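Local coordinates for protein putative dehydratase (Mesorhizobium loti, PDB 2POZ) that is of unproven function but is probably a lyase, a putative dehydratase of the mandelate racemase/muconate lactonizing enzyme family, at residues 261-265 and 289-293; 268-272 and 296-302; 147-153 and 333-337; 121-126 and 356-360. All coordinates share one frame. Residues are numbered along the deposited sequence.

Contact 1: 261-265 and 289-293; sequences TRFGF and ETKKI
The acidic side chain of E289 takes three hydrogen bonds from R262, the third weak. R262 N donates to E289 OE2 at 2.7 Å. R262 NE donates to the same OE2 at 2.8 Å, a salt bridge, and R262 NH2 adds a weak bond of 3.0 Å to E289 OE1. These bonds tie two consecutive barrel helices of the enolase-superfamily C-terminal domain, 261-269 and 287-298. T261 stands at phi 64°, psi 170°; R262 to F265 are helical. F265 N bonds T261 O at 3.0 Å. Segment 289-293 is helical throughout. The short axes approach to 9.3 Å and run roughly in the same direction, crossing at -30°. The nearest CA pairs are T261-E289 at 6.5 Å and R262-I293 at 5.2 Å. E289 is t at chi1 and p at chi2; R262 is m, t, m over chi1 to chi3. K292 extends past the arginine, with CD over one guanidinium face and CB 3.9 Å from R262 CD. Its NZ pairs with E69, while R262 NH1 reaches E298 of the second subunit. W72 of helix 68-78 packs on both R262 and E289. I293, m and t, fills the space beside F265, which is m at chi1. I293 CD1 lies 3.5 Å from F265 CD1, and I293 CG2 makes a CH-pi contact 3.9 Å from the F265 ring centroid.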
# COMPACT_ATOMS: atom_id res chain seq x y z
N THR A 261 5.16 -16.20 -20.48
CA THR A 261 6.29 -16.55 -19.61
C THR A 261 6.04 -16.33 -18.13
O THR A 261 5.04 -15.74 -17.73
CB THR A 261 7.60 -15.79 -19.96
OG1 THR A 261 7.54 -14.45 -19.44
CG2 THR A 261 7.82 -15.74 -21.48
N ARG A 262 6.96 -16.84 -17.31
CA ARG A 262 6.89 -16.67 -15.86
C ARG A 262 6.84 -15.18 -15.53
O ARG A 262 6.21 -14.76 -14.57
CB ARG A 262 8.15 -17.22 -15.20
CG ARG A 262 8.28 -18.71 -15.06
CD ARG A 262 9.76 -19.02 -14.82
NE ARG A 262 10.52 -18.85 -16.05
CZ ARG A 262 11.84 -18.75 -16.13
NH1 ARG A 262 12.59 -18.78 -15.02
NH2 ARG A 262 12.42 -18.63 -17.31
N PHE A 263 7.55 -14.40 -16.33
CA PHE A 263 7.65 -12.96 -16.12
C PHE A 263 6.32 -12.27 -16.37
O PHE A 263 5.99 -11.28 -15.71
CB PHE A 263 8.75 -12.39 -17.01
CG PHE A 263 10.03 -13.17 -16.96
CD1 PHE A 263 10.85 -13.28 -18.08
CD2 PHE A 263 10.41 -13.83 -15.79
CE1 PHE A 263 12.03 -14.03 -18.03
CE2 PHE A 263 11.59 -14.58 -15.72
CZ PHE A 263 12.40 -14.68 -16.85
N GLY A 264 5.54 -12.78 -17.32
CA GLY A 264 4.24 -12.20 -17.60
C GLY A 264 3.26 -12.64 -16.52
O GLY A 264 2.47 -11.84 -16.02
N PHE A 265 3.32 -13.92 -16.14
CA PHE A 265 2.41 -14.42 -15.13
C PHE A 265 2.64 -13.87 -13.73
O PHE A 265 1.72 -13.83 -12.92
CB PHE A 265 2.40 -15.95 -15.12
CG PHE A 265 1.53 -16.54 -16.19
CD1 PHE A 265 2.04 -16.81 -17.46
CD2 PHE A 265 0.16 -16.68 -15.98
CE1 PHE A 265 1.20 -17.22 -18.50
CE2 PHE A 265 -0.70 -17.08 -17.01
CZ PHE A 265 -0.17 -17.35 -18.28
N GLU A 289 8.79 -24.02 -19.67
CA GLU A 289 8.43 -22.70 -19.18
C GLU A 289 7.00 -22.75 -18.59
O GLU A 289 6.73 -22.18 -17.54
CB GLU A 289 8.50 -21.68 -20.32
CG GLU A 289 8.16 -20.23 -19.93
CD GLU A 289 9.14 -19.64 -18.92
OE1 GLU A 289 10.29 -20.12 -18.83
OE2 GLU A 289 8.76 -18.67 -18.22
N THR A 290 6.10 -23.46 -19.26
CA THR A 290 4.74 -23.56 -18.75
C THR A 290 4.70 -24.40 -17.48
O THR A 290 3.92 -24.12 -16.57
CB THR A 290 3.79 -24.13 -19.82
OG1 THR A 290 3.79 -23.25 -20.96
CG2 THR A 290 2.36 -24.21 -19.27
N LYS A 291 5.53 -25.44 -17.41
CA LYS A 291 5.58 -26.25 -16.20
C LYS A 291 6.03 -25.33 -15.05
O LYS A 291 5.49 -25.41 -13.93
CB LYS A 291 6.57 -27.41 -16.36
CG LYS A 291 6.77 -28.22 -15.07
CD LYS A 291 7.70 -29.41 -15.28
CE LYS A 291 8.00 -30.11 -13.95
NZ LYS A 291 6.77 -30.50 -13.20
N LYS A 292 7.00 -24.46 -15.32
CA LYS A 292 7.50 -23.52 -14.31
C LYS A 292 6.39 -22.55 -13.91
O LYS A 292 6.22 -22.25 -12.72
CB LYS A 292 8.69 -22.73 -14.85
CG LYS A 292 9.94 -23.59 -15.08
CD LYS A 292 11.01 -22.83 -15.83
CE LYS A 292 12.30 -23.65 -15.88
NZ LYS A 292 13.31 -22.96 -16.71
N ILE A 293 5.65 -22.06 -14.90
CA ILE A 293 4.54 -21.15 -14.63
C ILE A 293 3.51 -21.85 -13.73
O ILE A 293 3.02 -21.26 -12.77
CB ILE A 293 3.87 -20.70 -15.95
CG1 ILE A 293 4.81 -19.77 -16.71
CG2 ILE A 293 2.52 -20.02 -15.67
CD1 ILE A 293 4.32 -19.39 -18.09

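Contact 2: 268-272 and 296-302; sequences IFELQ and MAEAYNM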
# COMPACT_ATOMS: atom_id res chain seq x y z
N ILE A 268 0.18 -11.42 -12.87
CA ILE A 268 -1.12 -11.98 -12.54
C ILE A 268 -1.12 -12.53 -11.10
O ILE A 268 -2.02 -12.24 -10.32
CB ILE A 268 -1.50 -13.13 -13.49
CG1 ILE A 268 -1.59 -12.61 -14.93
CG2 ILE A 268 -2.82 -13.77 -13.05
CD1 ILE A 268 -2.55 -11.44 -15.12
N PHE A 269 -0.10 -13.32 -10.78
CA PHE A 269 0.01 -13.92 -9.46
C PHE A 269 -0.08 -12.89 -8.34
O PHE A 269 -0.85 -13.05 -7.40
CB PHE A 269 1.32 -14.69 -9.34
CG PHE A 269 1.42 -15.85 -10.29
CD1 PHE A 269 2.66 -16.29 -10.74
CD2 PHE A 269 0.27 -16.50 -10.73
CE1 PHE A 269 2.75 -17.37 -11.62
CE2 PHE A 269 0.36 -17.58 -11.60
CZ PHE A 269 1.60 -18.02 -12.05
N GLU A 270 0.69 -11.82 -8.47
CA GLU A 270 0.71 -10.78 -7.46
C GLU A 270 -0.61 -10.05 -7.26
O GLU A 270 -0.80 -9.39 -6.25
CB GLU A 270 1.83 -9.78 -7.76
CG GLU A 270 3.20 -10.44 -7.79
CD GLU A 270 4.35 -9.44 -7.72
OE1 GLU A 270 4.26 -8.39 -8.39
OE2 GLU A 270 5.33 -9.71 -6.99
N LEU A 271 -1.53 -10.18 -8.22
CA LEU A 271 -2.83 -9.53 -8.09
C LEU A 271 -3.73 -10.36 -7.18
O LEU A 271 -4.60 -9.81 -6.50
CB LEU A 271 -3.52 -9.40 -9.45
CG LEU A 271 -2.85 -8.57 -10.54
CD1 LEU A 271 -3.67 -8.70 -11.82
CD2 LEU A 271 -2.76 -7.12 -10.09
N GLN A 272 -3.51 -11.67 -7.18
CA GLN A 272 -4.33 -12.58 -6.39
C GLN A 272 -5.80 -12.26 -6.64
O GLN A 272 -6.59 -12.12 -5.71
CB GLN A 272 -4.00 -12.45 -4.91
CG GLN A 272 -3.22 -13.64 -4.38
CD GLN A 272 -2.64 -13.40 -3.01
OE1 GLN A 272 -2.12 -14.33 -2.39
NE2 GLN A 272 -2.72 -12.16 -2.52
N MSE A 296 4.72 -22.10 -10.15
CA MSE A 296 4.58 -20.81 -9.49
C MSE A 296 3.13 -20.59 -9.09
O MSE A 296 2.83 -20.08 -8.00
CB MSE A 296 5.00 -19.67 -10.41
CG MSE A 296 6.49 -19.47 -10.58
SE MSE A 296 6.83 -17.87 -11.65
CE MSE A 296 6.20 -16.53 -10.41
N ALA A 297 2.23 -20.96 -9.99
CA ALA A 297 0.80 -20.78 -9.74
C ALA A 297 0.37 -21.48 -8.47
O ALA A 297 -0.48 -20.98 -7.73
CB ALA A 297 0.01 -21.30 -10.92
N GLU A 298 0.96 -22.65 -8.20
CA GLU A 298 0.64 -23.41 -7.01
C GLU A 298 0.98 -22.64 -5.73
O GLU A 298 0.34 -22.83 -4.70
CB GLU A 298 1.39 -24.75 -7.01
CG GLU A 298 0.53 -25.92 -7.41
CD GLU A 298 1.24 -27.26 -7.31
OE1 GLU A 298 0.55 -28.27 -7.07
OE2 GLU A 298 2.48 -27.30 -7.49
N ALA A 299 1.98 -21.77 -5.81
CA ALA A 299 2.37 -20.98 -4.65
C ALA A 299 1.33 -19.89 -4.39
O ALA A 299 1.40 -19.17 -3.39
CB ALA A 299 3.73 -20.37 -4.87
N TYR A 300 0.37 -19.76 -5.30
CA TYR A 300 -0.67 -18.76 -5.16
C TYR A 300 -2.06 -19.37 -5.06
O TYR A 300 -3.06 -18.69 -5.30
CB TYR A 300 -0.61 -17.76 -6.32
CG TYR A 300 0.57 -16.82 -6.21
CD1 TYR A 300 1.83 -17.19 -6.68
CD2 TYR A 300 0.44 -15.58 -5.59
CE1 TYR A 300 2.93 -16.35 -6.53
CE2 TYR A 300 1.52 -14.74 -5.43
CZ TYR A 300 2.77 -15.12 -5.90
OH TYR A 300 3.84 -14.28 -5.72
N ASN A 301 -2.11 -20.65 -4.71
CA ASN A 301 -3.36 -21.35 -4.52
C ASN A 301 -4.23 -21.38 -5.79
O ASN A 301 -5.46 -21.35 -5.72
CB ASN A 301 -4.13 -20.70 -3.36
CG ASN A 301 -4.86 -21.70 -2.51
OD1 ASN A 301 -4.30 -22.74 -2.15
ND2 ASN A 301 -6.11 -21.39 -2.16
N MSE A 302 -3.57 -21.45 -6.94
CA MSE A 302 -4.26 -21.47 -8.22
C MSE A 302 -4.19 -22.81 -8.95
O MSE A 302 -3.25 -23.57 -8.75
CB MSE A 302 -3.67 -20.41 -9.14
CG MSE A 302 -4.35 -19.07 -9.08
SE MSE A 302 -3.25 -17.76 -9.97
CE MSE A 302 -3.50 -16.29 -8.72
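Aromatic packing dominates this contact, and F269 is its hub. F269 CB sits over the face of the Y300 ring, 3.5 Å from its centroid and almost on the normal, a clear CH-pi contact. The F269 and Y300 rings are near parallel, at 15°, but slid apart, with centroids 5.2 Å from each other. They barely overlap. Two selenomethionines make Met-aromatic contacts at the edge of the F269 ring: M296 SE is 5.4 Å and M302 SE 5.0 Å from the centroid.

Apolar contacts surround the ring. F269 CE1 meets M296 CB at 3.4 Å, and F269 CE2 meets A297 CB at 3.8 Å. I277 of strand 276-277 packs on F269, A297 and M302. The two segments thus lie at the C-terminal ends of successive helices in the (beta/alpha)-barrel domain, packed over the strand that lies between them in sequence.

No hydrogen bond joins the two segments; each has its own backbone bonds. Helix 287-298 ends in a Schellman motif: N301 has positive phi, M302 N bonds A297 O at 3.2 Å, and N301 N bonds E298 O at 3.3 Å. F269 to Q272 form a type I turn, and Q272 has positive phi.

The polar ends of E270, Q272 and Y300 bond the second subunit. Y300 OH bonds E270 there, and E270 OE2 bonds Y300 there, a reciprocal pair. Q272 OE1 accepts from R266 of that same subunit.

Contact 3: 147-153 and 333-337; sequences RPLKEGY and HYPAF
H333 is the last residue of strand 331-333 and opens this contact. Its phi and psi are extended, -137° and 146°, and its side chain is t at chi1. H333 CD2 lies 3.0 Å from Y153 OH, each near the plane of the other's ring. Y153 is m at chi1. Its hydroxyl is buried here with no hydrogen-bond partner in the model. The nearest CA atoms are those of Y153 and H333, 10.0 Å apart, so side chains bridge the gap. The CA-to-CB bond of Y334 points away from 147-153. P335 begins a 3-10 turn, closed by F337 N to Y334 O at 3.2 Å. P335 CG is 4.0 Å from Y153 CE2 and 3.8 Å from E151 OE1. A336 follows, with its CA over one face of the R147 guanidinium. R147 NH2 stands 3.4 Å from P335 C. R147 is extended, with chi1 to chi3 all t, and its NH1 forms a salt bridge of 2.6 Å to E151 OE1. The two residues are four apart in sequence. A Schellman motif ends the helix at G152, whose phi is 100°. The contact joins a helix end to a turn in the C-terminal domain of this enolase-superfamily chain. P148 packs on strand 155-158 and on A128 of strand 123-128. Y153 also touches A128, and both Y153 and H333 pack on I353 of strand 353-354.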
# COMPACT_ATOMS: atom_id res chain seq x y z
N ARG A 147 -24.68 -31.09 -29.99
CA ARG A 147 -23.59 -31.92 -30.47
C ARG A 147 -22.53 -32.23 -29.40
O ARG A 147 -22.24 -33.40 -29.12
CB ARG A 147 -22.92 -31.30 -31.70
CG ARG A 147 -21.78 -32.14 -32.25
CD ARG A 147 -21.11 -31.50 -33.46
NE ARG A 147 -19.76 -32.00 -33.65
CZ ARG A 147 -18.75 -31.82 -32.79
NH1 ARG A 147 -18.95 -31.14 -31.67
NH2 ARG A 147 -17.55 -32.32 -33.06
N PRO A 148 -21.92 -31.19 -28.79
CA PRO A 148 -20.92 -31.53 -27.78
C PRO A 148 -21.47 -32.40 -26.64
O PRO A 148 -20.79 -33.31 -26.17
CB PRO A 148 -20.42 -30.16 -27.30
CG PRO A 148 -21.58 -29.25 -27.58
CD PRO A 148 -22.06 -29.73 -28.93
N LEU A 149 -22.69 -32.14 -26.21
CA LEU A 149 -23.29 -32.93 -25.14
C LEU A 149 -23.53 -34.38 -25.56
O LEU A 149 -23.44 -35.29 -24.74
CB LEU A 149 -24.58 -32.28 -24.65
CG LEU A 149 -24.39 -30.89 -24.02
CD1 LEU A 149 -25.73 -30.37 -23.54
CD2 LEU A 149 -23.40 -30.97 -22.85
N LYS A 150 -23.84 -34.59 -26.84
CA LYS A 150 -24.06 -35.95 -27.34
C LYS A 150 -22.72 -36.69 -27.34
O LYS A 150 -22.67 -37.91 -27.23
CB LYS A 150 -24.63 -35.93 -28.76
CG LYS A 150 -26.08 -35.46 -28.86
CD LYS A 150 -27.08 -36.54 -28.46
CE LYS A 150 -28.52 -36.09 -28.74
NZ LYS A 150 -29.54 -37.14 -28.44
N GLU A 151 -21.64 -35.93 -27.48
CA GLU A 151 -20.31 -36.50 -27.49
C GLU A 151 -19.83 -36.85 -26.07
O GLU A 151 -18.77 -37.45 -25.90
CB GLU A 151 -19.31 -35.54 -28.14
CG GLU A 151 -19.42 -35.46 -29.65
CD GLU A 151 -18.41 -34.50 -30.24
OE1 GLU A 151 -18.60 -33.26 -30.14
OE2 GLU A 151 -17.40 -34.97 -30.81
N GLY A 152 -20.60 -36.45 -25.06
CA GLY A 152 -20.23 -36.77 -23.69
C GLY A 152 -19.54 -35.72 -22.84
O GLY A 152 -19.10 -36.03 -21.72
N TYR A 153 -19.42 -34.50 -23.34
CA TYR A 153 -18.78 -33.43 -22.57
C TYR A 153 -19.65 -33.05 -21.38
O TYR A 153 -20.87 -32.95 -21.49
CB TYR A 153 -18.55 -32.20 -23.46
CG TYR A 153 -17.46 -32.41 -24.48
CD1 TYR A 153 -16.12 -32.27 -24.13
CD2 TYR A 153 -17.76 -32.82 -25.78
CE1 TYR A 153 -15.10 -32.55 -25.03
CE2 TYR A 153 -16.74 -33.11 -26.70
CZ TYR A 153 -15.42 -32.97 -26.31
OH TYR A 153 -14.42 -33.30 -27.19
N HIS A 333 -10.81 -28.59 -25.55
CA HIS A 333 -10.86 -29.20 -26.88
C HIS A 333 -11.91 -28.54 -27.79
O HIS A 333 -12.95 -28.08 -27.32
CB HIS A 333 -11.16 -30.70 -26.73
CG HIS A 333 -11.04 -31.48 -28.00
ND1 HIS A 333 -9.91 -31.46 -28.78
CD2 HIS A 333 -11.92 -32.30 -28.62
CE1 HIS A 333 -10.08 -32.25 -29.83
NE2 HIS A 333 -11.30 -32.77 -29.75
N TYR A 334 -11.61 -28.48 -29.09
CA TYR A 334 -12.50 -27.89 -30.10
C TYR A 334 -12.82 -29.01 -31.10
O TYR A 334 -12.34 -28.98 -32.24
CB TYR A 334 -11.80 -26.75 -30.86
CG TYR A 334 -11.43 -25.53 -30.05
CD1 TYR A 334 -12.07 -24.31 -30.26
CD2 TYR A 334 -10.42 -25.58 -29.09
CE1 TYR A 334 -11.70 -23.16 -29.55
CE2 TYR A 334 -10.04 -24.44 -28.37
CZ TYR A 334 -10.68 -23.24 -28.61
OH TYR A 334 -10.29 -22.11 -27.91
N PRO A 335 -13.63 -29.99 -30.70
CA PRO A 335 -13.97 -31.09 -31.61
C PRO A 335 -14.54 -30.70 -32.98
O PRO A 335 -14.23 -31.34 -33.98
CB PRO A 335 -14.93 -31.95 -30.77
CG PRO A 335 -15.59 -30.95 -29.89
CD PRO A 335 -14.44 -30.06 -29.47
N ALA A 336 -15.37 -29.66 -33.03
CA ALA A 336 -15.98 -29.23 -34.29
C ALA A 336 -14.98 -28.82 -35.39
O ALA A 336 -15.26 -29.00 -36.58
CB ALA A 336 -16.97 -28.08 -34.04
N PHE A 337 -13.84 -28.28 -35.00
CA PHE A 337 -12.82 -27.83 -35.96
C PHE A 337 -12.28 -28.95 -36.85
O PHE A 337 -11.87 -28.72 -37.98
CB PHE A 337 -11.66 -27.15 -35.23
CG PHE A 337 -12.01 -25.81 -34.64
CD1 PHE A 337 -13.35 -25.44 -34.46
CD2 PHE A 337 -11.01 -24.94 -34.23
CE1 PHE A 337 -13.68 -24.21 -33.90
CE2 PHE A 337 -11.33 -23.71 -33.67
CZ PHE A 337 -12.66 -23.34 -33.50

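Contact 4: 121-126 and 356-360; sequences RDRVRA and GYFEM
Four backbone hydrogen bonds hold these segments as antiparallel neighbours in a mixed sheet of this enolase-superfamily chain. Strand 357-359 lies beside 123-128, which 331-333 flanks on its other side. M360 N donates to D122 O at 3.0 Å, and A126 N to G356 O at 2.8 Å. Between them V124 and F358 form a hydrogen-bonded pair, V124 N to F358 O and F358 N to V124 O, both 3.0 Å. R123-E359 and R125-Y357 are non-hydrogen-bonded pairs, with CA atoms 4.3 and 4.5 Å apart. The short strand axes lie 4.7 Å apart at 157°. G356 has positive phi, 78°. V124 and F358 face one side of the sheet, where V124 CG2 meets M360 CE at 3.6 Å. On the other, R125 (chi1 t) makes a CH-pi contact with Y357 (chi1 m), CA 4.1 Å from the ring centroid. R125 pairs with E201 and D122 with K119; R121 NH1 donates to the carbonyls of E322 and I325. Pairing therefore rests on the main chain, joining segments 230 residues apart at their closest ends.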
# COMPACT_ATOMS: atom_id res chain seq x y z
N ARG A 121 -1.48 -38.64 -13.63
CA ARG A 121 -2.78 -39.12 -14.10
C ARG A 121 -2.66 -39.79 -15.48
O ARG A 121 -1.80 -39.43 -16.29
CB ARG A 121 -3.77 -37.94 -14.15
CG ARG A 121 -3.24 -36.73 -14.91
CD ARG A 121 -4.14 -35.51 -14.76
NE ARG A 121 -4.06 -34.90 -13.43
CZ ARG A 121 -3.07 -34.12 -13.01
NH1 ARG A 121 -2.05 -33.83 -13.81
NH2 ARG A 121 -3.11 -33.61 -11.79
N ASP A 122 -3.53 -40.77 -15.73
CA ASP A 122 -3.50 -41.48 -17.01
C ASP A 122 -4.48 -40.91 -18.04
O ASP A 122 -4.49 -41.32 -19.19
CB ASP A 122 -3.82 -42.97 -16.81
CG ASP A 122 -2.82 -43.66 -15.91
OD1 ASP A 122 -1.61 -43.57 -16.18
OD2 ASP A 122 -3.26 -44.30 -14.93
N ARG A 123 -5.30 -39.96 -17.61
CA ARG A 123 -6.27 -39.36 -18.52
C ARG A 123 -6.75 -38.04 -17.94
O ARG A 123 -6.62 -37.81 -16.73
CB ARG A 123 -7.46 -40.30 -18.73
CG ARG A 123 -8.30 -40.54 -17.49
CD ARG A 123 -9.38 -41.59 -17.72
NE ARG A 123 -10.53 -41.39 -16.83
CZ ARG A 123 -10.51 -41.60 -15.51
NH1 ARG A 123 -9.41 -42.01 -14.91
NH2 ARG A 123 -11.60 -41.35 -14.80
N VAL A 124 -7.29 -37.18 -18.79
CA VAL A 124 -7.78 -35.89 -18.34
C VAL A 124 -9.15 -35.59 -18.92
O VAL A 124 -9.44 -35.93 -20.07
CB VAL A 124 -6.86 -34.73 -18.75
CG1 VAL A 124 -5.54 -34.82 -18.01
CG2 VAL A 124 -6.63 -34.77 -20.26
N ARG A 125 -9.98 -34.97 -18.11
CA ARG A 125 -11.31 -34.58 -18.53
C ARG A 125 -11.16 -33.26 -19.30
O ARG A 125 -10.25 -32.47 -19.02
CB ARG A 125 -12.19 -34.36 -17.31
CG ARG A 125 -13.61 -33.96 -17.63
CD ARG A 125 -14.40 -33.79 -16.36
NE ARG A 125 -15.67 -33.13 -16.63
CZ ARG A 125 -16.05 -32.00 -16.04
NH1 ARG A 125 -15.26 -31.42 -15.15
NH2 ARG A 125 -17.22 -31.46 -16.35
N ALA A 126 -12.04 -33.02 -20.26
CA ALA A 126 -11.95 -31.80 -21.04
C ALA A 126 -13.30 -31.13 -21.19
O ALA A 126 -14.33 -31.77 -21.02
CB ALA A 126 -11.39 -32.11 -22.43
N GLY A 356 -15.37 -37.07 -23.85
CA GLY A 356 -14.79 -35.87 -23.25
C GLY A 356 -13.53 -36.10 -22.43
O GLY A 356 -13.15 -35.25 -21.62
N TYR A 357 -12.88 -37.23 -22.65
CA TYR A 357 -11.66 -37.57 -21.93
C TYR A 357 -10.54 -37.93 -22.90
O TYR A 357 -10.78 -38.58 -23.92
CB TYR A 357 -11.90 -38.77 -21.01
CG TYR A 357 -12.59 -38.44 -19.70
CD1 TYR A 357 -11.84 -38.19 -18.55
CD2 TYR A 357 -13.97 -38.40 -19.62
CE1 TYR A 357 -12.46 -37.92 -17.34
CE2 TYR A 357 -14.61 -38.12 -18.40
CZ TYR A 357 -13.84 -37.88 -17.27
OH TYR A 357 -14.44 -37.61 -16.06
N PHE A 358 -9.33 -37.51 -22.58
CA PHE A 358 -8.16 -37.81 -23.40
C PHE A 358 -7.22 -38.71 -22.61
O PHE A 358 -6.89 -38.40 -21.45
CB PHE A 358 -7.38 -36.54 -23.75
CG PHE A 358 -7.89 -35.84 -24.98
CD1 PHE A 358 -7.81 -36.45 -26.23
CD2 PHE A 358 -8.41 -34.56 -24.88
CE1 PHE A 358 -8.26 -35.79 -27.38
CE2 PHE A 358 -8.86 -33.89 -26.02
CZ PHE A 358 -8.78 -34.50 -27.27
N GLU A 359 -6.78 -39.80 -23.21
CA GLU A 359 -5.83 -40.70 -22.56
C GLU A 359 -4.43 -40.13 -22.78
O GLU A 359 -4.16 -39.56 -23.84
CB GLU A 359 -5.91 -42.11 -23.16
CG GLU A 359 -7.07 -42.96 -22.67
CD GLU A 359 -6.90 -43.38 -21.21
OE1 GLU A 359 -5.86 -43.98 -20.88
OE2 GLU A 359 -7.82 -43.11 -20.40
N MSE A 360 -3.55 -40.26 -21.80
CA MSE A 360 -2.19 -39.74 -21.94
C MSE A 360 -1.45 -40.58 -22.98
O MSE A 360 -1.51 -41.81 -22.94
CB MSE A 360 -1.44 -39.80 -20.61
CG MSE A 360 -2.15 -39.11 -19.45
SE MSE A 360 -2.52 -37.24 -19.80
CE MSE A 360 -4.25 -37.43 -20.63

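In the fold
Contacts 1 and 2 follow the same two helices, 261-269 and 287-298, and their centres are about 11 Å apart. They touch where I293 O meets F269 CZ at 3.6 Å and R262 CG meets M296 SE at 3.8 Å. Both also reach the second subunit of the octamer. Contacts 3 and 4 form the other cluster, with centres about 14 Å apart. H333 ND1 lies 3.6 Å from F358 CZ, and Y153 CD1 lies 3.6 Å from A126 O. Contacts 1 and 3 lie on opposite sides of the chain's centre, about 30 Å apart between contact centres. Contact 4 closes the longest loop in sequence, and the other three are nested inside it.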